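Local atomic coordinates of orotidine 5'-phosphate decarboxylase (Pyrococcus horikoshii, PDB entry 2CZD), a protein that probably catalyses the decarboxylation of orotidine 5'-monophosphate to UMP, the second step in making UMP from orotate in de novo pyrimidine synthesis. Residues R13-A18 against I43-E48; K22-M27 against N193-A198; V105-H110 against P143-Y148; L120-I125 against R150-E155. All blocks are in the same frame, centred on the assembly; numbering follows the deposited sequence.

Contact 1: residues R13-A18 against I43-E48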
loop_
_atom_site.group_PDB
_atom_site.type_symbol
_atom_site.label_atom_id
_atom_site.label_comp_id
_atom_site.label_asym_id
_atom_site.label_seq_id
_atom_site.Cartn_x
_atom_site.Cartn_y
_atom_site.Cartn_z
ATOM N N ARG B 13 7.717 21.760 9.938
ATOM C CA ARG B 13 7.833 21.351 11.331
ATOM C C ARG B 13 8.507 19.987 11.438
ATOM O O ARG B 13 9.361 19.764 12.299
ATOM C CB ARG B 13 6.454 21.296 11.989
ATOM C CG ARG B 13 6.520 21.168 13.502
ATOM C CD ARG B 13 5.201 21.582 14.145
ATOM N NE ARG B 13 4.227 20.497 14.187
ATOM C CZ ARG B 13 4.218 19.533 15.103
ATOM N NH1 ARG B 13 3.293 18.580 15.058
ATOM N NH2 ARG B 13 5.129 19.527 16.070
ATOM N N ALA B 14 8.124 19.070 10.556
ATOM C CA ALA B 14 8.716 17.733 10.571
ATOM C C ALA B 14 10.238 17.791 10.431
ATOM O O ALA B 14 10.962 17.097 11.147
ATOM C CB ALA B 14 8.122 16.890 9.458
ATOM N N ILE B 15 10.719 18.621 9.508
ATOM C CA ILE B 15 12.148 18.761 9.268
ATOM C C ILE B 15 12.846 19.353 10.490
ATOM O O ILE B 15 13.926 18.903 10.870
ATOM C CB ILE B 15 12.402 19.638 8.018
ATOM C CG1 ILE B 15 11.906 18.895 6.774
ATOM C CG2 ILE B 15 13.871 19.978 7.889
ATOM C CD1 ILE B 15 11.991 19.718 5.501
ATOM N N LYS B 16 12.216 20.348 11.112
ATOM C CA LYS B 16 12.778 20.983 12.301
ATOM C C LYS B 16 12.902 19.987 13.440
ATOM O O LYS B 16 13.919 19.943 14.124
ATOM C CB LYS B 16 11.906 22.159 12.745
ATOM C CG LYS B 16 12.006 23.367 11.830
ATOM C CD LYS B 16 11.268 24.568 12.401
ATOM C CE LYS B 16 11.489 25.817 11.536
ATOM N NZ LYS B 16 10.998 25.610 10.144
ATOM N N ILE B 17 11.867 19.179 13.633
ATOM C CA ILE B 17 11.891 18.178 14.694
ATOM C C ILE B 17 12.962 17.122 14.419
ATOM O O ILE B 17 13.724 16.754 15.312
ATOM C CB ILE B 17 10.500 17.509 14.851
ATOM C CG1 ILE B 17 9.499 18.533 15.393
ATOM C CG2 ILE B 17 10.581 16.312 15.783
ATOM C CD1 ILE B 17 8.072 18.033 15.449
ATOM N N ALA B 18 13.042 16.641 13.181
ATOM C CA ALA B 18 14.044 15.632 12.860
ATOM C C ALA B 18 15.463 16.148 13.101
ATOM O O ALA B 18 16.313 15.431 13.621
ATOM C CB ALA B 18 13.879 15.165 11.400
ATOM N N ILE B 43 11.056 13.397 1.210
ATOM C CA ILE B 43 12.092 12.429 1.544
ATOM C C ILE B 43 13.482 12.990 1.217
ATOM O O ILE B 43 14.412 12.843 2.004
ATOM C CB ILE B 43 11.878 11.100 0.785
ATOM C CG1 ILE B 43 10.634 10.401 1.329
ATOM C CG2 ILE B 43 13.074 10.190 0.958
ATOM C CD1 ILE B 43 10.190 9.212 0.480
ATOM N N ARG B 44 13.621 13.641 0.065
ATOM C CA ARG B 44 14.920 14.192 -0.303
ATOM C C ARG B 44 15.247 15.372 0.589
ATOM O O ARG B 44 16.406 15.556 0.981
ATOM C CB ARG B 44 14.965 14.627 -1.772
ATOM C CG ARG B 44 16.316 15.243 -2.201
ATOM C CD ARG B 44 17.509 14.256 -2.120
ATOM N NE ARG B 44 17.443 13.182 -3.118
ATOM C CZ ARG B 44 18.183 12.077 -3.079
ATOM N NH1 ARG B 44 19.054 11.892 -2.094
ATOM N NH2 ARG B 44 18.047 11.146 -4.015
ATOM N N ARG B 45 14.236 16.172 0.916
ATOM C CA ARG B 45 14.467 17.324 1.785
ATOM C C ARG B 45 15.001 16.821 3.125
ATOM O O ARG B 45 15.987 17.352 3.656
ATOM C CB ARG B 45 13.172 18.106 2.014
ATOM C CG ARG B 45 12.559 18.708 0.766
ATOM C CD ARG B 45 11.172 19.270 1.074
ATOM N NE ARG B 45 11.234 20.223 2.175
ATOM C CZ ARG B 45 10.180 20.818 2.722
ATOM N NH1 ARG B 45 8.956 20.559 2.274
ATOM N NH2 ARG B 45 10.355 21.685 3.712
ATOM N N LEU B 46 14.354 15.791 3.670
ATOM C CA LEU B 46 14.776 15.218 4.938
ATOM C C LEU B 46 16.195 14.655 4.825
ATOM O O LEU B 46 17.028 14.879 5.709
ATOM C CB LEU B 46 13.802 14.111 5.384
ATOM C CG LEU B 46 12.443 14.530 5.975
ATOM C CD1 LEU B 46 11.490 13.328 6.009
ATOM C CD2 LEU B 46 12.644 15.117 7.374
ATOM N N LYS B 47 16.489 13.956 3.734
ATOM C CA LYS B 47 17.823 13.389 3.572
ATOM C C LYS B 47 18.881 14.494 3.508
ATOM O O LYS B 47 19.929 14.388 4.138
ATOM C CB LYS B 47 17.900 12.525 2.302
ATOM C CG LYS B 47 19.274 11.917 2.035
ATOM C CD LYS B 47 19.796 11.133 3.255
ATOM C CE LYS B 47 18.938 9.901 3.589
ATOM N NZ LYS B 47 19.076 8.833 2.551
ATOM N N GLU B 48 18.603 15.548 2.746
ATOM C CA GLU B 48 19.559 16.643 2.609
ATOM C C GLU B 48 19.721 17.448 3.896
ATOM O O GLU B 48 20.833 17.857 4.252
ATOM C CB GLU B 48 19.125 17.570 1.472
ATOM C CG GLU B 48 19.206 16.937 0.082
ATOM C CD GLU B 48 20.638 16.728 -0.386
ATOM O OE1 GLU B 48 21.464 17.657 -0.221
ATOM O OE2 GLU B 48 20.931 15.640 -0.926
#

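Contact 2: residues K22-M27 against N193-A198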
loop_
_atom_site.group_PDB
_atom_site.type_symbol
_atom_site.label_atom_id
_atom_site.label_comp_id
_atom_site.label_asym_id
_atom_site.label_seq_id
_atom_site.Cartn_x
_atom_site.Cartn_y
_atom_site.Cartn_z
ATOM N N LYS B 22 18.155 14.470 15.833
ATOM C CA LYS B 22 19.141 13.676 15.103
ATOM C C LYS B 22 20.181 12.962 15.959
ATOM O O LYS B 22 20.520 11.807 15.696
ATOM C CB LYS B 22 19.869 14.555 14.083
ATOM C CG LYS B 22 20.978 13.817 13.349
ATOM C CD LYS B 22 21.631 14.710 12.318
ATOM C CE LYS B 22 22.803 13.999 11.647
ATOM N NZ LYS B 22 23.498 14.919 10.698
ATOM N N ASP B 23 20.704 13.646 16.975
ATOM C CA ASP B 23 21.727 13.057 17.832
ATOM C C ASP B 23 21.311 11.771 18.540
ATOM O O ASP B 23 22.155 10.925 18.858
ATOM C CB ASP B 23 22.187 14.079 18.886
ATOM C CG ASP B 23 23.009 15.219 18.284
ATOM O OD1 ASP B 23 23.336 16.167 19.024
ATOM O OD2 ASP B 23 23.336 15.175 17.078
ATOM N N TYR B 24 20.011 11.610 18.765
ATOM C CA TYR B 24 19.540 10.440 19.478
ATOM C C TYR B 24 18.707 9.430 18.715
ATOM O O TYR B 24 18.101 8.571 19.341
ATOM C CB TYR B 24 18.769 10.877 20.728
ATOM C CG TYR B 24 19.599 11.741 21.642
ATOM C CD1 TYR B 24 19.436 13.120 21.657
ATOM C CD2 TYR B 24 20.573 11.182 22.460
ATOM C CE1 TYR B 24 20.227 13.932 22.468
ATOM C CE2 TYR B 24 21.376 11.984 23.274
ATOM C CZ TYR B 24 21.194 13.358 23.273
ATOM O OH TYR B 24 21.984 14.162 24.076
ATOM N N ILE B 25 18.684 9.517 17.384
ATOM C CA ILE B 25 17.911 8.566 16.579
ATOM C C ILE B 25 18.787 7.980 15.474
ATOM O O ILE B 25 19.772 8.596 15.054
ATOM C CB ILE B 25 16.661 9.230 15.958
ATOM C CG1 ILE B 25 17.076 10.358 15.016
ATOM C CG2 ILE B 25 15.783 9.820 17.064
ATOM C CD1 ILE B 25 15.929 10.826 14.104
ATOM N N SER B 26 18.433 6.783 15.028
ATOM C CA SER B 26 19.188 6.110 13.978
ATOM C C SER B 26 18.534 6.192 12.608
ATOM O O SER B 26 19.221 6.099 11.570
ATOM C CB SER B 26 19.397 4.648 14.350
ATOM O OG SER B 26 20.107 4.566 15.572
ATOM N N MET B 27 17.212 6.355 12.591
ATOM C CA MET B 27 16.479 6.464 11.328
ATOM C C MET B 27 15.199 7.251 11.516
ATOM O O MET B 27 14.687 7.361 12.623
ATOM C CB MET B 27 16.103 5.077 10.798
ATOM C CG MET B 27 17.298 4.182 10.538
ATOM S SD MET B 27 16.791 2.702 9.671
ATOM C CE MET B 27 18.193 1.591 10.014
ATOM N N ASN B 193 9.719 18.970 24.565
ATOM C CA ASN B 193 11.093 19.071 24.089
ATOM C C ASN B 193 11.439 17.741 23.426
ATOM O O ASN B 193 11.878 16.796 24.089
ATOM C CB ASN B 193 12.045 19.321 25.255
ATOM C CG ASN B 193 13.464 19.579 24.804
ATOM O OD1 ASN B 193 13.917 19.073 23.765
ATOM N ND2 ASN B 193 14.193 20.357 25.600
ATOM N N PRO B 194 11.233 17.647 22.104
ATOM C CA PRO B 194 11.544 16.395 21.395
ATOM C C PRO B 194 12.960 15.833 21.621
ATOM O O PRO B 194 13.143 14.631 21.791
ATOM C CB PRO B 194 11.290 16.758 19.938
ATOM C CG PRO B 194 10.176 17.765 20.020
ATOM C CD PRO B 194 10.600 18.630 21.206
ATOM N N ARG B 195 13.977 16.690 21.610
ATOM C CA ARG B 195 15.342 16.212 21.795
ATOM C C ARG B 195 15.525 15.562 23.155
ATOM O O ARG B 195 16.149 14.504 23.265
ATOM C CB ARG B 195 16.350 17.366 21.639
ATOM C CG ARG B 195 17.796 16.924 21.747
ATOM C CD ARG B 195 18.768 18.094 21.483
ATOM N NE ARG B 195 20.147 17.641 21.263
ATOM C CZ ARG B 195 20.933 17.110 22.196
ATOM N NH1 ARG B 195 22.171 16.727 21.886
ATOM N NH2 ARG B 195 20.498 16.967 23.445
ATOM N N GLU B 196 14.994 16.196 24.200
ATOM C CA GLU B 196 15.123 15.620 25.530
ATOM C C GLU B 196 14.316 14.330 25.672
ATOM O O GLU B 196 14.720 13.418 26.395
ATOM C CB GLU B 196 14.717 16.639 26.600
ATOM C CG GLU B 196 15.794 17.665 26.878
ATOM C CD GLU B 196 17.039 17.040 27.482
ATOM O OE1 GLU B 196 16.908 16.295 28.478
ATOM O OE2 GLU B 196 18.143 17.288 26.967
ATOM N N ALA B 197 13.189 14.237 24.967
ATOM C CA ALA B 197 12.373 13.030 25.016
ATOM C C ALA B 197 13.123 11.881 24.347
ATOM O O ALA B 197 13.149 10.757 24.843
ATOM C CB ALA B 197 11.040 13.273 24.330
ATOM N N ALA B 198 13.741 12.158 23.209
ATOM C CA ALA B 198 14.501 11.118 22.527
ATOM C C ALA B 198 15.698 10.706 23.388
ATOM O O ALA B 198 16.008 9.524 23.529
ATOM C CB ALA B 198 14.980 11.627 21.173
#

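Contact 3: residues V105-H110 against P143-Y148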
loop_
_atom_site.group_PDB
_atom_site.type_symbol
_atom_site.label_atom_id
_atom_site.label_comp_id
_atom_site.label_asym_id
_atom_site.label_seq_id
_atom_site.Cartn_x
_atom_site.Cartn_y
_atom_site.Cartn_z
ATOM N N VAL B 105 6.903 -7.209 6.423
ATOM C CA VAL B 105 5.835 -7.313 7.405
ATOM C C VAL B 105 5.493 -8.785 7.571
ATOM O O VAL B 105 5.076 -9.456 6.606
ATOM C CB VAL B 105 4.534 -6.603 6.936
ATOM C CG1 VAL B 105 3.396 -6.876 7.942
ATOM C CG2 VAL B 105 4.774 -5.108 6.758
ATOM N N VAL B 106 5.662 -9.281 8.793
ATOM C CA VAL B 106 5.342 -10.669 9.084
ATOM C C VAL B 106 4.245 -10.817 10.131
ATOM O O VAL B 106 3.699 -11.900 10.317
ATOM C CB VAL B 106 6.601 -11.451 9.548
ATOM C CG1 VAL B 106 7.692 -11.324 8.503
ATOM C CG2 VAL B 106 7.080 -10.957 10.923
ATOM N N GLU B 107 3.923 -9.725 10.807
ATOM C CA GLU B 107 2.901 -9.738 11.850
ATOM C C GLU B 107 2.443 -8.293 12.042
ATOM O O GLU B 107 3.256 -7.369 11.935
ATOM C CB GLU B 107 3.514 -10.271 13.151
ATOM C CG GLU B 107 2.505 -10.435 14.279
ATOM C CD GLU B 107 3.113 -11.095 15.509
ATOM O OE1 GLU B 107 3.705 -12.184 15.373
ATOM O OE2 GLU B 107 2.981 -10.533 16.608
ATOM N N MET B 108 1.152 -8.092 12.312
ATOM C CA MET B 108 0.657 -6.735 12.523
ATOM C C MET B 108 0.033 -6.529 13.896
ATOM O O MET B 108 -0.298 -7.494 14.595
ATOM C CB MET B 108 -0.279 -6.330 11.388
ATOM C CG MET B 108 0.534 -5.990 10.158
ATOM S SD MET B 108 -0.468 -5.499 8.744
ATOM C CE MET B 108 -0.688 -3.740 9.085
ATOM N N SER B 109 -0.119 -5.256 14.263
ATOM C CA SER B 109 -0.580 -4.839 15.589
ATOM C C SER B 109 -2.062 -4.627 15.861
ATOM O O SER B 109 -2.502 -4.693 17.012
ATOM C CB SER B 109 0.160 -3.545 15.984
ATOM O OG SER B 109 1.503 -3.546 15.510
ATOM N N HIS B 110 -2.839 -4.371 14.816
ATOM C CA HIS B 110 -4.261 -4.080 14.980
ATOM C C HIS B 110 -5.159 -5.307 15.120
ATOM O O HIS B 110 -4.765 -6.427 14.772
ATOM C CB HIS B 110 -4.730 -3.263 13.781
ATOM C CG HIS B 110 -4.622 -4.004 12.483
ATOM N ND1 HIS B 110 -3.418 -4.464 11.982
ATOM C CD2 HIS B 110 -5.571 -4.374 11.592
ATOM C CE1 HIS B 110 -3.633 -5.083 10.834
ATOM N NE2 HIS B 110 -4.930 -5.043 10.572
ATOM N N PRO B 143 5.648 -7.665 24.743
ATOM C CA PRO B 143 6.984 -8.236 24.564
ATOM C C PRO B 143 7.046 -9.584 23.882
ATOM O O PRO B 143 7.593 -9.691 22.786
ATOM C CB PRO B 143 7.547 -8.280 25.987
ATOM C CG PRO B 143 6.316 -8.312 26.853
ATOM C CD PRO B 143 5.437 -7.307 26.155
ATOM N N GLU B 144 6.482 -10.602 24.524
ATOM C CA GLU B 144 6.502 -11.955 23.993
ATOM C C GLU B 144 6.686 -12.060 22.485
ATOM O O GLU B 144 7.419 -12.929 22.039
ATOM C CB GLU B 144 5.238 -12.724 24.406
ATOM C CG GLU B 144 5.030 -14.030 23.627
ATOM C CD GLU B 144 3.835 -14.847 24.108
ATOM O OE1 GLU B 144 2.776 -14.250 24.414
ATOM O OE2 GLU B 144 3.957 -16.093 24.162
ATOM N N ARG B 145 6.045 -11.184 21.706
ATOM C CA ARG B 145 6.155 -11.252 20.249
ATOM C C ARG B 145 7.539 -10.940 19.700
ATOM O O ARG B 145 7.919 -11.464 18.653
ATOM C CB ARG B 145 5.133 -10.337 19.573
ATOM C CG ARG B 145 3.701 -10.555 20.025
ATOM C CD ARG B 145 3.307 -12.019 19.947
ATOM N NE ARG B 145 3.430 -12.560 18.599
ATOM C CZ ARG B 145 3.347 -13.856 18.304
ATOM N NH1 ARG B 145 3.144 -14.749 19.263
ATOM N NH2 ARG B 145 3.466 -14.266 17.051
ATOM N N ILE B 146 8.292 -10.085 20.382
ATOM C CA ILE B 146 9.639 -9.781 19.914
ATOM C C ILE B 146 10.470 -11.065 20.004
ATOM O O ILE B 146 11.137 -11.460 19.039
ATOM C CB ILE B 146 10.306 -8.670 20.761
ATOM C CG1 ILE B 146 9.562 -7.340 20.552
ATOM C CG2 ILE B 146 11.774 -8.531 20.366
ATOM C CD1 ILE B 146 10.067 -6.203 21.459
ATOM N N GLY B 147 10.419 -11.714 21.163
ATOM C CA GLY B 147 11.154 -12.954 21.335
ATOM C C GLY B 147 10.643 -14.072 20.442
ATOM O O GLY B 147 11.429 -14.842 19.887
ATOM N N TYR B 148 9.322 -14.150 20.287
ATOM C CA TYR B 148 8.709 -15.191 19.470
ATOM C C TYR B 148 9.268 -15.111 18.058
ATOM O O TYR B 148 9.634 -16.119 17.454
ATOM C CB TYR B 148 7.194 -15.004 19.408
ATOM C CG TYR B 148 6.496 -16.057 18.583
ATOM C CD1 TYR B 148 5.981 -17.201 19.178
ATOM C CD2 TYR B 148 6.365 -15.919 17.209
ATOM C CE1 TYR B 148 5.345 -18.186 18.419
ATOM C CE2 TYR B 148 5.734 -16.904 16.434
ATOM C CZ TYR B 148 5.226 -18.033 17.056
ATOM O OH TYR B 148 4.575 -18.997 16.313
#

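Contact 4: residues L120-I125 against R150-E155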
loop_
_atom_site.group_PDB
_atom_site.type_symbol
_atom_site.label_atom_id
_atom_site.label_comp_id
_atom_site.label_asym_id
_atom_site.label_seq_id
_atom_site.Cartn_x
_atom_site.Cartn_y
_atom_site.Cartn_z
ATOM N N LEU B 120 -0.679 -16.481 9.839
ATOM C CA LEU B 120 0.352 -16.879 8.885
ATOM C C LEU B 120 1.768 -16.417 9.254
ATOM O O LEU B 120 2.706 -16.672 8.509
ATOM C CB LEU B 120 0.012 -16.341 7.485
ATOM C CG LEU B 120 -1.040 -17.128 6.686
ATOM C CD1 LEU B 120 -1.528 -16.317 5.493
ATOM C CD2 LEU B 120 -0.426 -18.441 6.212
ATOM N N THR B 121 1.928 -15.743 10.389
ATOM C CA THR B 121 3.240 -15.240 10.767
ATOM C C THR B 121 4.358 -16.277 10.717
ATOM O O THR B 121 5.459 -15.982 10.260
ATOM C CB THR B 121 3.192 -14.590 12.173
ATOM O OG1 THR B 121 2.375 -13.415 12.119
ATOM C CG2 THR B 121 4.587 -14.223 12.660
ATOM N N ASP B 122 4.111 -17.483 11.201
ATOM C CA ASP B 122 5.190 -18.466 11.137
ATOM C C ASP B 122 5.653 -18.665 9.692
ATOM O O ASP B 122 6.852 -18.775 9.407
ATOM C CB ASP B 122 4.727 -19.805 11.706
ATOM C CG ASP B 122 4.613 -19.792 13.210
ATOM O OD1 ASP B 122 5.026 -18.797 13.851
ATOM O OD2 ASP B 122 4.111 -20.800 13.755
ATOM N N ARG B 123 4.699 -18.693 8.767
ATOM C CA ARG B 123 5.054 -18.895 7.370
ATOM C C ARG B 123 5.732 -17.660 6.789
ATOM O O ARG B 123 6.632 -17.774 5.965
ATOM C CB ARG B 123 3.815 -19.262 6.558
ATOM C CG ARG B 123 3.213 -20.586 7.015
ATOM C CD ARG B 123 2.096 -21.021 6.110
ATOM N NE ARG B 123 2.592 -21.333 4.775
ATOM C CZ ARG B 123 1.834 -21.325 3.687
ATOM N NH1 ARG B 123 0.554 -21.020 3.787
ATOM N NH2 ARG B 123 2.363 -21.626 2.508
ATOM N N PHE B 124 5.285 -16.477 7.210
ATOM C CA PHE B 124 5.904 -15.258 6.711
ATOM C C PHE B 124 7.342 -15.151 7.221
ATOM O O PHE B 124 8.219 -14.623 6.527
ATOM C CB PHE B 124 5.096 -14.018 7.128
ATOM C CG PHE B 124 3.729 -13.938 6.492
ATOM C CD1 PHE B 124 3.484 -14.535 5.259
ATOM C CD2 PHE B 124 2.711 -13.205 7.104
ATOM C CE1 PHE B 124 2.241 -14.400 4.630
ATOM C CE2 PHE B 124 1.457 -13.065 6.484
ATOM C CZ PHE B 124 1.229 -13.662 5.250
ATOM N N ILE B 125 7.594 -15.626 8.438
ATOM C CA ILE B 125 8.970 -15.592 8.938
ATOM C C ILE B 125 9.850 -16.514 8.064
ATOM O O ILE B 125 10.996 -16.175 7.761
ATOM C CB ILE B 125 9.037 -16.023 10.413
ATOM C CG1 ILE B 125 8.415 -14.932 11.286
ATOM C CG2 ILE B 125 10.495 -16.258 10.833
ATOM C CD1 ILE B 125 8.169 -15.409 12.707
ATOM N N ARG B 150 12.057 -13.421 17.100
ATOM C CA ARG B 150 13.500 -13.595 17.142
ATOM C C ARG B 150 13.896 -15.078 17.156
ATOM O O ARG B 150 14.885 -15.462 16.513
ATOM C CB ARG B 150 14.059 -12.875 18.389
ATOM C CG ARG B 150 15.573 -12.926 18.537
ATOM C CD ARG B 150 16.296 -12.105 17.450
ATOM N NE ARG B 150 16.475 -12.827 16.188
ATOM C CZ ARG B 150 16.787 -12.240 15.030
ATOM N NH1 ARG B 150 16.938 -10.917 14.960
ATOM N NH2 ARG B 150 16.977 -12.987 13.948
ATOM N N ASP B 151 13.132 -15.903 17.873
ATOM C CA ASP B 151 13.457 -17.325 17.970
ATOM C C ASP B 151 13.253 -18.076 16.655
ATOM O O ASP B 151 13.758 -19.191 16.499
ATOM C CB ASP B 151 12.599 -18.010 19.041
ATOM C CG ASP B 151 12.911 -17.537 20.451
ATOM O OD1 ASP B 151 14.001 -16.970 20.671
ATOM O OD2 ASP B 151 12.059 -17.753 21.344
ATOM N N ARG B 152 12.509 -17.484 15.718
ATOM C CA ARG B 152 12.229 -18.142 14.445
ATOM C C ARG B 152 12.933 -17.495 13.263
ATOM O O ARG B 152 13.029 -18.092 12.187
ATOM C CB ARG B 152 10.716 -18.139 14.203
ATOM C CG ARG B 152 9.988 -19.024 15.186
ATOM C CD ARG B 152 8.508 -18.740 15.272
ATOM N NE ARG B 152 7.901 -19.731 16.157
ATOM C CZ ARG B 152 8.076 -19.781 17.478
ATOM N NH1 ARG B 152 7.493 -20.747 18.184
ATOM N NH2 ARG B 152 8.799 -18.858 18.111
ATOM N N LEU B 153 13.435 -16.286 13.483
ATOM C CA LEU B 153 14.077 -15.493 12.442
ATOM C C LEU B 153 15.578 -15.701 12.318
ATOM O O LEU B 153 16.301 -15.711 13.319
ATOM C CB LEU B 153 13.787 -14.003 12.694
ATOM C CG LEU B 153 14.169 -12.967 11.623
ATOM C CD1 LEU B 153 13.251 -13.093 10.400
ATOM C CD2 LEU B 153 14.000 -11.563 12.221
ATOM N N LYS B 154 16.050 -15.861 11.079
ATOM C CA LYS B 154 17.479 -16.060 10.840
ATOM C C LYS B 154 18.326 -14.900 11.387
ATOM O O LYS B 154 17.969 -13.718 11.273
ATOM C CB LYS B 154 17.736 -16.211 9.336
ATOM C CG LYS B 154 19.128 -16.694 8.972
ATOM C CD LYS B 154 19.366 -16.529 7.475
ATOM C CE LYS B 154 18.386 -17.329 6.665
ATOM N NZ LYS B 154 18.688 -18.781 6.717
ATOM N N GLU B 155 19.464 -15.237 11.988
ATOM C CA GLU B 155 20.344 -14.205 12.512
ATOM C C GLU B 155 20.809 -13.384 11.318
ATOM O O GLU B 155 20.935 -13.892 10.194
ATOM C CB GLU B 155 21.547 -14.829 13.228
ATOM C CG GLU B 155 22.373 -15.740 12.336
ATOM C CD GLU B 155 21.957 -17.201 12.396
ATOM O OE1 GLU B 155 20.769 -17.513 12.652
ATOM O OE2 GLU B 155 22.838 -18.062 12.172
HETATM O O HOH W 1 6.216 -21.943 15.361
#

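Contact 1: residues R13-A18 against I43-E48
Ile15, on helix 11-21, meets both Arg45 and Leu46 of helix 41-50, its CA lying 6.2 Å from Leu46 CA. The axes of the two short segments run nearly parallel, crossing at -28° with a closest approach of 10.3 Å. The Ile15 side chain splits its contacts between two neighbours. With CG1 anti to the carbonyl carbon (chi1 -67°), its CD1 tip meets the head of Arg45 obliquely and comes 3.1 Å from Arg45 NH2, the two chains crossing at about a right angle. Closer to the backbone, Ile15 CG1 rests 3.9 Å from Leu46 CD2. One turn further along, Ala18 adds its methyl, with CB 4.2 Å from the same Leu46 CD2, which therefore sits between the two residues of the first helix. Leu46 also reaches Val30 and Ile54 on the barrel strands, and Ala18 reaches Ile28, so both helices pack on the wall of the TIM barrel as well as on each other. No hydrogen bond joins the segments. The chemistry is that of an apolar seam with a charged head, held by a salt bridge to Glu12, lying against the isoleucine methyl at its border.

Contact 2: residues K22-M27 against N193-A198
On the outer helical layer of the TIM barrel, where early and late parts of the chain meet, Asp23 and Tyr24 in the turn before strand 27-31 meet Arg195 and Ala198 at the start of the last helix, 194-205. Arg195 reaches across with its chain extended from CG to NE. Its NH1 donates to Asp23 OD1 at 3.1 Å (155°), a salt bridge in which the carboxylate oxygen lies near the guanidinium plane and offers its anti lone pair, although the two flat groups stand 85° apart. Tyr24 meets the same guanidinium edge-on: ring atom CE1 lies over one face of the group, 3.3 Å from Arg195 CZ, while Arg195 NH2 sits at the ring edge and donates a weak hydrogen bond to Tyr24 OH at 3.2 Å. A leucine in place of Arg195 would probably leave the Asp23 carboxylate without its charged mate and the Tyr24 edge without the flat group it abuts. Tyr24 also meets Tyr202 edge-to-face further along the helix. Nearer the backbone, Tyr24 CB packs 3.9 Å from Ala198 CB. Asn193 forms the N-cap of this helix, its OD1 accepting from Glu196 N at 3.1 Å, with the donor above the carbonyl plane.

Contact 3: residues V105-H110 against P143-Y148
Glu107 and Arg145 carry this contact almost alone, as a two-pronged salt bridge between the loop after strand 101-105 and helix 144-150. The tight part is the pair of charged heads. Arg145 grips the carboxylate side-on: NH2 donates to Glu107 OE1 at 2.7 Å in a nearly straight bond (165°), and NE to Glu107 OE2 at 2.9 Å, somewhat more bent. Each carboxylate oxygen is met on its syn side. OE1 lies almost in the guanidinium plane, OE2 slightly tilted from it, and the two groups are turned 38° against each other. Glu107 reaches out fully extended, CG anti to the backbone N (chi1 -175°), whereas Arg145 folds at chi2 and chi3, bringing its CG within 3.5 Å of Glu107 OE2. Within the helix, Tyr148 backs the guanidinium, with Arg145 NH2 3.3 Å above the ring plane toward its rim. The pairing probably keeps the buried Glu107 ionised, and a methionine in place of Arg145 is likely to leave that carboxylate charge without its mate and less firmly held. The rest is loose: the nearest CA atoms, of Glu107 and Arg145, are 9.1 Å apart, and Arg145 itself is partly open to solvent. Further along the loop come the substrate-binding Ser109 and then His110, whose NE2 is hydrogen-bonded to Val88 O of the second subunit. The salt bridge thus spans from the loop following strand 101-105 to the outer helix 144-150, with Thr121 of helix 121-131 and Pro139 beside Glu107.

Contact 4: residues L120-I125 against R150-E155
The first turn of helix 121-131 faces the irregular connection that leads from helix 144-150 to strand 158-161, and the backbones come closest at Ile125 and Leu153, whose CA atoms are 6.2 Å apart. Ile125 is the apolar centre. Its CG2 branch, anti to the backbone N, points at the turn and lies 3.4 Å from Arg152 O, while also touching Arg152 CB at 3.9 Å and Leu153 CD1 at 4.2 Å. Its CD1 end flanks the same Arg152 CB, so the isoleucine straddles the base of the arginine side chain. One helical turn earlier the contact becomes polar. Arg152, extended from CG to NE, crosses Asp122 at a slant, and Asp122 OD1 lies 3.8 Å from Arg152 NE, a long salt bridge of charges alone because the oxygen stands well out of the guanidinium plane. A water makes the directional link instead: it donates to Asp122 OD2 at 2.9 Å and accepts from Arg152 NE at 2.9 Å, in the guanidinium plane. Both charged groups have further partners on Tyr148, whose hydroxyl bonds to Asp122 OD1 and whose O accepts from Arg152 NH2, with a cation-pi contact to the ring as well. Arg152 O, facing Ile125, is itself bonded to Asn129 ND2. Away from the annotated sites, this is packing between neighbours in the outer layer of a TIM barrel: a buried isoleucine and a hydrated charge pair at the surface fasten the exit of one helix to the start of another.

From the N terminus, contact 1 closes first, pairing helices 11-21 and 41-50. Contact 2 opens between its segments, at 22-27, and closes only near the C terminus, at 193-198; the two therefore cross, and they touch where Ile17 packs on Pro194. Contacts 3 and 4 lie nested inside the long loop of contact 2 and cross each other: 105-110, 120-125, 143-148, 150-155. Their centres are 10 Å apart, whereas those of contacts 1 and 4 are 34 Å apart, on opposite sides of the chain's centre. Contact 2 joins the loop after the first helix to the last helix, contact 1 fastens adjacent helices of the outer layer, and contacts 3 and 4 tie together the part that also touches the second subunit.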